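Local atomic coordinates of capsule biosynthesis protein CapD proenzyme (Bacillus anthracis, PDB entry 3G9K), a protein that cleaves the poly-gamma-D-glutamate capsule of Bacillus anthracis and joins the fragments to peptidoglycan through an amide bond with meso-diaminopimelic acid. Residues R221-M229 with D295-K303; Q247-V257 with K270-D281. All coordinates share one frame; numbering follows the deposited sequence.

Contact 1: residues R221-M229 with D295-K303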
loop_
_atom_site.group_PDB
_atom_site.type_symbol
_atom_site.label_atom_id
_atom_site.label_comp_id
_atom_site.label_asym_id
_atom_site.label_seq_id
_atom_site.Cartn_x
_atom_site.Cartn_y
_atom_site.Cartn_z
ATOM N N ARG A 221 -8.601 -12.027 -8.853
ATOM C CA ARG A 221 -8.821 -12.917 -7.718
ATOM C C ARG A 221 -10.071 -12.444 -6.999
ATOM O O ARG A 221 -10.486 -11.296 -7.156
ATOM C CB ARG A 221 -7.627 -12.925 -6.770
ATOM C CG ARG A 221 -6.282 -13.228 -7.410
ATOM C CD ARG A 221 -5.212 -13.467 -6.336
ATOM N NE ARG A 221 -3.845 -13.487 -6.865
ATOM C CZ ARG A 221 -3.274 -14.510 -7.489
ATOM N NH1 ARG A 221 -3.931 -15.665 -7.654
ATOM N NH2 ARG A 221 -2.024 -14.395 -7.948
ATOM N N LYS A 222 -10.704 -13.363 -6.279
ATOM C CA LYS A 222 -11.846 -13.027 -5.431
ATOM C C LYS A 222 -11.336 -12.417 -4.121
ATOM O O LYS A 222 -10.442 -12.957 -3.510
ATOM C CB LYS A 222 -12.678 -14.279 -5.111
ATOM C CG LYS A 222 -13.964 -14.390 -5.933
ATOM C CD LYS A 222 -14.944 -13.214 -5.645
ATOM C CE LYS A 222 -15.328 -12.486 -6.953
ATOM N NZ LYS A 222 -16.338 -11.413 -6.718
ATOM N N PRO A 223 -11.881 -11.285 -3.704
ATOM C CA PRO A 223 -11.459 -10.839 -2.358
ATOM C C PRO A 223 -11.769 -11.858 -1.250
ATOM O O PRO A 223 -12.740 -12.603 -1.358
ATOM C CB PRO A 223 -12.252 -9.561 -2.164
ATOM C CG PRO A 223 -12.527 -9.065 -3.572
ATOM C CD PRO A 223 -12.801 -10.325 -4.338
ATOM N N VAL A 224 -10.929 -11.907 -0.219
ATOM C CA VAL A 224 -11.249 -12.645 1.010
ATOM C C VAL A 224 -12.421 -11.890 1.631
ATOM O O VAL A 224 -12.415 -10.655 1.688
ATOM C CB VAL A 224 -10.089 -12.685 2.038
ATOM C CG1 VAL A 224 -10.436 -13.637 3.212
ATOM C CG2 VAL A 224 -8.799 -13.118 1.420
ATOM N N LYS A 225 -13.429 -12.630 2.088
ATOM C CA LYS A 225 -14.618 -12.041 2.716
ATOM C C LYS A 225 -14.907 -12.737 4.042
ATOM O O LYS A 225 -14.989 -13.962 4.117
ATOM C CB LYS A 225 -15.847 -12.063 1.791
ATOM C CG LYS A 225 -17.053 -11.220 2.300
ATOM C CD LYS A 225 -17.987 -11.985 3.248
ATOM C CE LYS A 225 -19.050 -11.052 3.836
ATOM N NZ LYS A 225 -19.740 -11.601 5.055
ATOM N N GLY A 226 -15.011 -11.920 5.089
ATOM C CA GLY A 226 -15.327 -12.359 6.427
ATOM C C GLY A 226 -16.209 -11.309 7.079
ATOM O O GLY A 226 -16.819 -10.462 6.413
ATOM N N ASN A 227 -16.323 -11.417 8.390
ATOM C CA ASN A 227 -17.068 -10.481 9.205
ATOM C C ASN A 227 -16.224 -10.120 10.428
ATOM O O ASN A 227 -15.430 -10.944 10.931
ATOM C CB ASN A 227 -18.408 -11.095 9.614
ATOM C CG ASN A 227 -18.251 -12.298 10.518
ATOM O OD1 ASN A 227 -17.873 -12.169 11.673
ATOM N ND2 ASN A 227 -18.553 -13.469 9.997
ATOM N N TYR A 228 -16.394 -8.887 10.904
ATOM C CA TYR A 228 -15.692 -8.439 12.092
ATOM C C TYR A 228 -16.436 -7.265 12.680
ATOM O O TYR A 228 -16.678 -6.282 11.986
ATOM C CB TYR A 228 -14.246 -8.093 11.746
ATOM C CG TYR A 228 -13.545 -7.187 12.695
ATOM C CD1 TYR A 228 -13.175 -7.612 13.966
ATOM C CD2 TYR A 228 -13.217 -5.884 12.312
ATOM C CE1 TYR A 228 -12.506 -6.727 14.856
ATOM C CE2 TYR A 228 -12.557 -5.019 13.173
ATOM C CZ TYR A 228 -12.218 -5.439 14.448
ATOM O OH TYR A 228 -11.559 -4.562 15.284
HETATM N N MSE A 229 -16.828 -7.376 13.945
HETATM C CA MSE A 229 -17.543 -6.306 14.654
HETATM C C MSE A 229 -18.798 -5.826 13.918
HETATM O O MSE A 229 -19.127 -4.629 13.925
HETATM C CB MSE A 229 -16.594 -5.135 14.945
HETATM C CG MSE A 229 -15.547 -5.459 15.978
HETATM SE SE MSE A 229 -16.326 -5.571 17.768
HETATM C CE MSE A 229 -16.619 -3.668 18.098
ATOM N N ASP A 295 -9.471 -22.812 0.985
ATOM C CA ASP A 295 -10.304 -21.609 0.941
ATOM C C ASP A 295 -9.862 -20.484 1.900
ATOM O O ASP A 295 -9.792 -20.685 3.116
ATOM C CB ASP A 295 -11.762 -21.977 1.216
ATOM C CG ASP A 295 -12.733 -20.978 0.638
ATOM O OD1 ASP A 295 -12.294 -19.904 0.152
ATOM O OD2 ASP A 295 -13.950 -21.269 0.683
ATOM N N PRO A 296 -9.561 -19.291 1.355
ATOM C CA PRO A 296 -9.233 -18.213 2.296
ATOM C C PRO A 296 -10.441 -17.766 3.135
ATOM O O PRO A 296 -10.265 -17.343 4.265
ATOM C CB PRO A 296 -8.724 -17.074 1.399
ATOM C CG PRO A 296 -8.917 -17.501 -0.001
ATOM C CD PRO A 296 -9.511 -18.855 -0.054
ATOM N N ASN A 297 -11.649 -17.866 2.595
ATOM C CA ASN A 297 -12.844 -17.516 3.367
ATOM C C ASN A 297 -13.039 -18.412 4.584
ATOM O O ASN A 297 -13.545 -17.979 5.628
ATOM C CB ASN A 297 -14.086 -17.589 2.494
ATOM C CG ASN A 297 -14.186 -16.453 1.510
ATOM O OD1 ASN A 297 -13.349 -15.552 1.476
ATOM N ND2 ASN A 297 -15.236 -16.487 0.694
ATOM N N LYS A 298 -12.634 -19.667 4.438
ATOM C CA LYS A 298 -12.702 -20.627 5.513
ATOM C C LYS A 298 -11.596 -20.344 6.539
ATOM O O LYS A 298 -11.769 -20.593 7.726
ATOM C CB LYS A 298 -12.635 -22.052 4.943
ATOM C CG LYS A 298 -13.796 -22.353 3.965
ATOM C CD LYS A 298 -13.714 -23.751 3.303
ATOM C CE LYS A 298 -14.782 -23.913 2.196
ATOM N NZ LYS A 298 -15.727 -25.064 2.442
HETATM N N MSE A 299 -10.517 -19.770 6.102
HETATM C CA MSE A 299 -9.421 -19.425 7.011
HETATM C C MSE A 299 -9.712 -18.190 7.887
HETATM O O MSE A 299 -8.972 -17.905 8.829
HETATM C CB MSE A 299 -8.129 -19.217 6.226
HETATM C CG MSE A 299 -7.569 -20.472 5.585
HETATM SE SE MSE A 299 -5.843 -20.102 4.763
HETATM C CE MSE A 299 -4.728 -20.145 6.352
ATOM N N VAL A 300 -10.754 -17.433 7.586
ATOM C CA VAL A 300 -11.158 -16.237 8.369
ATOM C C VAL A 300 -12.548 -16.412 9.026
ATOM O O VAL A 300 -13.140 -15.453 9.569
ATOM C CB VAL A 300 -11.146 -14.984 7.464
ATOM C CG1 VAL A 300 -9.737 -14.730 6.937
ATOM C CG2 VAL A 300 -12.115 -15.169 6.309
ATOM N N SER A 301 -13.068 -17.642 8.961
ATOM C CA SER A 301 -14.373 -17.985 9.521
ATOM C C SER A 301 -14.319 -18.048 11.045
ATOM O O SER A 301 -13.285 -18.392 11.623
ATOM C CB SER A 301 -14.832 -19.359 8.976
ATOM O OG SER A 301 -14.001 -20.404 9.470
ATOM N N ASP A 302 -15.440 -17.747 11.694
ATOM C CA ASP A 302 -15.523 -17.860 13.160
ATOM C C ASP A 302 -15.007 -19.210 13.669
ATOM O O ASP A 302 -14.326 -19.274 14.698
ATOM C CB ASP A 302 -16.956 -17.647 13.661
ATOM C CG ASP A 302 -17.418 -16.209 13.540
ATOM O OD1 ASP A 302 -16.580 -15.298 13.697
ATOM O OD2 ASP A 302 -18.632 -15.986 13.302
ATOM N N LYS A 303 -15.310 -20.277 12.936
ATOM C CA LYS A 303 -14.924 -21.625 13.369
ATOM C C LYS A 303 -13.428 -21.876 13.213
ATOM O O LYS A 303 -12.813 -22.546 14.044
ATOM C CB LYS A 303 -15.744 -22.699 12.634
ATOM C CG LYS A 303 -17.097 -23.040 13.328
ATOM C CD LYS A 303 -17.463 -24.515 13.139
ATOM C CE LYS A 303 -18.892 -24.853 13.597
ATOM N NZ LYS A 303 -19.113 -26.337 13.701
HETATM O O HOH W 1 -15.505 -16.213 5.649
HETATM O O HOH W 2 -15.269 -13.956 9.397
HETATM O O HOH W 3 -17.708 -16.793 10.200
HETATM O O HOH W 4 -19.850 -15.680 10.921
#
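Asn-297 lends its side-chain carbonyl to the backbone of Lys-225, a compact example of a strand edge served by something other than another strand. Lys-225 N donates to Asn-297 OD1 at 3.0 Å with an almost straight N-H...O angle of 169°, although the donor stands above the amide's carbonyl plane, not on a lone pair. The carbonyl of Lys-225 turns to the same segment through a water that donates both to Lys-225 O (2.8 Å) and to Asn-297 O (2.6 Å). Two residues on, a second water accepts from Asn-227 N and donates to Val-300 O. Beside this polar seam, Val-224 has CG1 anti to its backbone nitrogen (chi1 -172°), which sets that methyl 3.8 Å from Val-300 CG2, while its CG2 meets Pro-296 CB at 4.0 Å. At the far end the amide of Asn-227 lies across the carboxylate of Asp-302, and a water that accepts a weak bond from Asn-227 ND2 and donates to Asp-302 OD2 links the two; Asp-302 OD1 has its salt bridge with Lys-250. Further out, Asp-295 OD1 N-caps the short turn, accepting from Asn-297 N at 3.2 Å. The backbones of Val-224 and Gly-226 bond to strand 231-235; strand 79-83 pairs opposite at Arg-221, and farther along that side the capped turn takes over, in the N-terminal chain of a two-chain gamma-glutamyltransferase-family, Ntn-clan enzyme.

Contact 2: residues Q247-V257 with K270-D281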
loop_
_atom_site.group_PDB
_atom_site.type_symbol
_atom_site.label_atom_id
_atom_site.label_comp_id
_atom_site.label_asym_id
_atom_site.label_seq_id
_atom_site.Cartn_x
_atom_site.Cartn_y
_atom_site.Cartn_z
ATOM N N GLN A 247 -7.940 -12.515 10.571
ATOM C CA GLN A 247 -7.706 -13.381 11.720
ATOM C C GLN A 247 -7.329 -12.603 12.994
ATOM O O GLN A 247 -7.902 -12.842 14.073
ATOM C CB GLN A 247 -6.587 -14.381 11.406
ATOM C CG GLN A 247 -6.977 -15.447 10.413
ATOM C CD GLN A 247 -5.810 -16.337 10.015
ATOM O OE1 GLN A 247 -4.639 -15.982 10.211
ATOM N NE2 GLN A 247 -6.129 -17.529 9.462
HETATM N N MSE A 248 -6.384 -11.712 12.860
HETATM C CA MSE A 248 -5.942 -10.874 13.973
HETATM C C MSE A 248 -7.046 -9.954 14.502
HETATM O O MSE A 248 -7.193 -9.799 15.716
HETATM C CB MSE A 248 -4.708 -10.063 13.591
HETATM C CG MSE A 248 -3.427 -10.870 13.514
HETATM SE SE MSE A 248 -1.857 -9.857 13.077
HETATM C CE MSE A 248 -1.887 -8.549 14.490
ATOM N N LEU A 249 -7.788 -9.324 13.591
ATOM C CA LEU A 249 -8.930 -8.508 13.986
ATOM C C LEU A 249 -9.949 -9.358 14.753
ATOM O O LEU A 249 -10.440 -8.931 15.788
ATOM C CB LEU A 249 -9.607 -7.867 12.772
ATOM C CG LEU A 249 -8.823 -6.766 12.021
ATOM C CD1 LEU A 249 -9.531 -6.445 10.711
ATOM C CD2 LEU A 249 -8.635 -5.471 12.873
ATOM N N LYS A 250 -10.265 -10.540 14.214
ATOM C CA LYS A 250 -11.259 -11.427 14.823
ATOM C C LYS A 250 -10.771 -11.989 16.168
ATOM O O LYS A 250 -11.531 -11.997 17.145
ATOM C CB LYS A 250 -11.663 -12.524 13.857
ATOM C CG LYS A 250 -12.476 -12.026 12.680
ATOM C CD LYS A 250 -12.907 -13.172 11.795
ATOM C CE LYS A 250 -14.079 -13.944 12.422
ATOM N NZ LYS A 250 -15.395 -13.245 12.314
ATOM N N LEU A 251 -9.515 -12.423 16.222
ATOM C CA LEU A 251 -8.853 -12.747 17.492
ATOM C C LEU A 251 -8.910 -11.615 18.539
ATOM O O LEU A 251 -9.177 -11.874 19.715
ATOM C CB LEU A 251 -7.402 -13.174 17.238
ATOM C CG LEU A 251 -7.210 -14.607 16.685
ATOM C CD1 LEU A 251 -5.811 -14.838 16.085
ATOM C CD2 LEU A 251 -7.501 -15.620 17.817
ATOM N N ALA A 252 -8.649 -10.359 18.133
ATOM C CA ALA A 252 -8.686 -9.227 19.062
ATOM C C ALA A 252 -10.105 -8.934 19.559
ATOM O O ALA A 252 -10.303 -8.597 20.725
ATOM C CB ALA A 252 -8.051 -7.978 18.413
ATOM N N GLU A 253 -11.092 -9.065 18.670
ATOM C CA GLU A 253 -12.499 -8.979 19.049
ATOM C C GLU A 253 -12.865 -10.033 20.117
ATOM O O GLU A 253 -13.431 -9.702 21.163
ATOM C CB GLU A 253 -13.391 -9.182 17.825
ATOM C CG GLU A 253 -14.877 -9.279 18.152
ATOM C CD GLU A 253 -15.774 -9.183 16.944
ATOM O OE1 GLU A 253 -15.300 -9.435 15.796
ATOM O OE2 GLU A 253 -16.968 -8.875 17.159
ATOM N N LYS A 254 -12.544 -11.292 19.828
ATOM C CA LYS A 254 -12.961 -12.430 20.678
ATOM C C LYS A 254 -12.279 -12.404 22.031
ATOM O O LYS A 254 -12.879 -12.708 23.055
ATOM C CB LYS A 254 -12.604 -13.750 20.000
ATOM C CG LYS A 254 -13.230 -14.938 20.682
ATOM C CD LYS A 254 -13.022 -16.228 19.935
ATOM C CE LYS A 254 -13.731 -17.387 20.673
ATOM N NZ LYS A 254 -12.980 -18.644 20.488
ATOM N N LYS A 255 -11.008 -12.051 22.029
ATOM C CA LYS A 255 -10.235 -11.979 23.252
ATOM C C LYS A 255 -10.463 -10.652 23.972
ATOM O O LYS A 255 -9.922 -10.428 25.047
ATOM C CB LYS A 255 -8.769 -12.224 22.932
ATOM C CG LYS A 255 -8.575 -13.559 22.205
ATOM C CD LYS A 255 -7.140 -14.039 22.263
ATOM C CE LYS A 255 -6.863 -15.118 21.222
ATOM N NZ LYS A 255 -5.979 -16.174 21.791
ATOM N N GLU A 256 -11.295 -9.784 23.400
ATOM C CA GLU A 256 -11.686 -8.521 24.041
ATOM C C GLU A 256 -10.486 -7.737 24.570
ATOM O O GLU A 256 -10.513 -7.208 25.687
ATOM C CB GLU A 256 -12.669 -8.778 25.180
ATOM C CG GLU A 256 -13.976 -9.382 24.722
ATOM C CD GLU A 256 -14.867 -9.740 25.889
ATOM O OE1 GLU A 256 -14.376 -10.410 26.834
ATOM O OE2 GLU A 256 -16.054 -9.346 25.862
ATOM N N VAL A 257 -9.434 -7.662 23.756
ATOM C CA VAL A 257 -8.216 -6.968 24.151
ATOM C C VAL A 257 -8.450 -5.488 24.381
ATOM O O VAL A 257 -7.686 -4.847 25.098
ATOM C CB VAL A 257 -7.104 -7.126 23.116
ATOM C CG1 VAL A 257 -6.670 -8.560 23.058
ATOM C CG2 VAL A 257 -7.575 -6.634 21.741
ATOM N N LYS A 270 -0.889 -8.856 24.899
ATOM C CA LYS A 270 -2.002 -9.584 24.320
ATOM C C LYS A 270 -2.007 -9.473 22.792
ATOM O O LYS A 270 -2.514 -10.306 22.117
ATOM C CB LYS A 270 -3.320 -9.098 24.911
ATOM C CG LYS A 270 -3.682 -9.708 26.271
ATOM C CD LYS A 270 -5.009 -9.223 26.779
ATOM C CE LYS A 270 -5.585 -10.094 27.905
ATOM N NZ LYS A 270 -6.958 -9.745 28.293
HETATM N N MSE A 271 -1.524 -8.317 22.259
HETATM C CA MSE A 271 -1.398 -8.107 20.816
HETATM C C MSE A 271 -0.252 -8.944 20.257
HETATM O O MSE A 271 -0.354 -9.486 19.148
HETATM C CB MSE A 271 -1.201 -6.623 20.478
HETATM C CG MSE A 271 -2.494 -5.814 20.397
HETATM SE SE MSE A 271 -3.774 -6.545 19.097
HETATM C CE MSE A 271 -5.214 -5.286 19.397
ATOM N N GLU A 272 0.811 -9.137 21.084
ATOM C CA GLU A 272 1.928 -9.913 20.639
ATOM C C GLU A 272 1.482 -11.320 20.471
ATOM O O GLU A 272 1.925 -12.003 19.608
ATOM C CB GLU A 272 3.047 -9.897 21.656
ATOM C CG GLU A 272 4.322 -10.568 21.216
ATOM C CD GLU A 272 4.339 -12.084 21.376
ATOM O OE1 GLU A 272 3.691 -12.594 22.275
ATOM O OE2 GLU A 272 5.006 -12.745 20.584
ATOM N N GLU A 273 0.614 -11.749 21.348
ATOM C CA GLU A 273 0.148 -13.124 21.326
ATOM C C GLU A 273 -0.694 -13.366 20.072
ATOM O O GLU A 273 -0.449 -14.320 19.343
ATOM C CB GLU A 273 -0.635 -13.445 22.611
ATOM C CG GLU A 273 0.218 -13.369 23.893
ATOM C CD GLU A 273 -0.624 -13.251 25.173
ATOM O OE1 GLU A 273 -1.709 -13.868 25.238
ATOM O OE2 GLU A 273 -0.197 -12.547 26.120
ATOM N N ILE A 274 -1.651 -12.467 19.817
ATOM C CA ILE A 274 -2.557 -12.562 18.654
ATOM C C ILE A 274 -1.796 -12.549 17.324
ATOM O O ILE A 274 -2.137 -13.298 16.403
ATOM C CB ILE A 274 -3.616 -11.419 18.670
ATOM C CG1 ILE A 274 -4.609 -11.619 19.820
ATOM C CG2 ILE A 274 -4.382 -11.354 17.339
ATOM C CD1 ILE A 274 -5.469 -10.411 20.143
ATOM N N SER A 275 -0.758 -11.712 17.230
ATOM C CA SER A 275 0.021 -11.613 16.006
ATOM C C SER A 275 0.898 -12.842 15.756
ATOM O O SER A 275 1.005 -13.289 14.633
ATOM C CB SER A 275 0.866 -10.335 15.971
ATOM O OG SER A 275 1.723 -10.249 17.079
ATOM N N ARG A 276 1.538 -13.396 16.783
ATOM C CA ARG A 276 2.362 -14.583 16.521
ATOM C C ARG A 276 1.475 -15.796 16.213
ATOM O O ARG A 276 1.812 -16.577 15.350
ATOM C CB ARG A 276 3.403 -14.845 17.615
ATOM C CG ARG A 276 2.869 -15.260 18.930
ATOM C CD ARG A 276 3.819 -16.216 19.690
ATOM N NE ARG A 276 3.076 -16.648 20.869
ATOM C CZ ARG A 276 3.106 -16.046 22.058
ATOM N NH1 ARG A 276 3.930 -15.037 22.296
ATOM N NH2 ARG A 276 2.343 -16.494 23.045
ATOM N N ILE A 277 0.309 -15.906 16.839
ATOM C CA ILE A 277 -0.637 -16.955 16.444
ATOM C C ILE A 277 -0.933 -16.859 14.948
ATOM O O ILE A 277 -0.740 -17.806 14.204
ATOM C CB ILE A 277 -1.972 -16.880 17.205
ATOM C CG1 ILE A 277 -1.776 -17.273 18.675
ATOM C CG2 ILE A 277 -2.977 -17.835 16.583
ATOM C CD1 ILE A 277 -2.995 -17.005 19.567
ATOM N N ALA A 278 -1.383 -15.690 14.509
ATOM C CA ALA A 278 -1.747 -15.504 13.112
ATOM C C ALA A 278 -0.549 -15.662 12.170
ATOM O O ALA A 278 -0.675 -16.292 11.120
ATOM C CB ALA A 278 -2.411 -14.155 12.919
ATOM N N TYR A 279 0.602 -15.092 12.530
ATOM C CA TYR A 279 1.797 -15.211 11.685
ATOM C C TYR A 279 2.221 -16.668 11.562
ATOM O O TYR A 279 2.634 -17.115 10.489
ATOM C CB TYR A 279 2.964 -14.391 12.218
ATOM C CG TYR A 279 2.911 -12.901 11.875
ATOM C CD1 TYR A 279 4.018 -12.260 11.315
ATOM C CD2 TYR A 279 1.760 -12.142 12.111
ATOM C CE1 TYR A 279 3.984 -10.907 11.013
ATOM C CE2 TYR A 279 1.717 -10.778 11.806
ATOM C CZ TYR A 279 2.830 -10.167 11.272
ATOM O OH TYR A 279 2.799 -8.819 10.967
ATOM N N GLN A 280 2.108 -17.408 12.664
ATOM C CA GLN A 280 2.371 -18.850 12.635
ATOM C C GLN A 280 1.488 -19.565 11.610
ATOM O O GLN A 280 1.982 -20.274 10.723
ATOM C CB GLN A 280 2.141 -19.454 14.020
ATOM C CG GLN A 280 3.267 -19.179 14.997
ATOM C CD GLN A 280 3.047 -19.852 16.340
ATOM O OE1 GLN A 280 2.037 -20.555 16.551
ATOM N NE2 GLN A 280 3.985 -19.642 17.260
ATOM N N ASP A 281 0.181 -19.368 11.750
ATOM C CA ASP A 281 -0.823 -19.928 10.846
ATOM C C ASP A 281 -0.522 -19.647 9.361
ATOM O O ASP A 281 -0.763 -20.496 8.502
ATOM C CB ASP A 281 -2.201 -19.350 11.207
ATOM C CG ASP A 281 -3.333 -20.297 10.893
ATOM O OD1 ASP A 281 -3.697 -21.093 11.778
ATOM O OD2 ASP A 281 -3.875 -20.239 9.774
HETATM O O HOH W 5 -2.455 -15.939 8.691
HETATM O O HOH W 6 -8.071 -11.690 26.647
#
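Met-248 and Ile-274 are the main bumps in this antiparallel helical hairpin, whose axes approach to 9.3 Å with their directions 141° apart. The packing is knobs-into-holes at Met-248, a selenomethionine seated among Ile-274, Ser-275, Ala-278 and Tyr-279. Its CG presses tightly on Ala-278 CB at 3.5 Å, and a bend at chi3 (57°) folds CE onto Ser-275 CB, 3.6 Å away. SE meets the Tyr-279 ring edge-on, near the ring plane, a Met-aromatic contact; the tyrosine's hydroxyl hydrogen-bonds to Asn-80 O of the partner chain. From the other helix, Ile-274 fills the hollow between Leu-251, Ala-252 and Val-257: CG2 lies 3.5 Å from Leu-251 CB, and CD1 reaches the backbone at Ala-252 CA (3.6 Å). Beyond the Schellman motif that ends helix 242-254, Val-257 turns its side chain to the other helix, and its CG2 touches Met-271 CE at 3.6 Å, the two side chains crossing at about a right angle. Water closes both ends of the apolar strip. One molecule donates to Gln-247 OE1, whose NE2 bonds to Met-299 O, and to Ala-278 O; at the other end, Lys-270 NZ, also paired with Asp-260, donates a hydrogen bond to a water 2.8 Å away that itself donates to Lys-255 O.

Overall arrangement
Read from the N terminus, the chain passes the earlier strands 68-74 and 79-83, reaches strand 219-228, turns back through strand 231-235, and then enters helix 242-254. Helix 264-284 returns along that helix, and contact 2 closes this short hairpin loop. After the unmodelled residues 288-293, residues 295-303 come back to the strand, so that contact 1 closes the longer loop with contact 2 nested inside it. The two meet at Lys-250, on a face of its helix turned from the hairpin partner: NZ lies 2.7 Å from both Asn-227 O and Asp-302 OD1. Sheet, helical hairpin and C-terminal turns are thereby tied together, while the hairpin also packs against the partner chain.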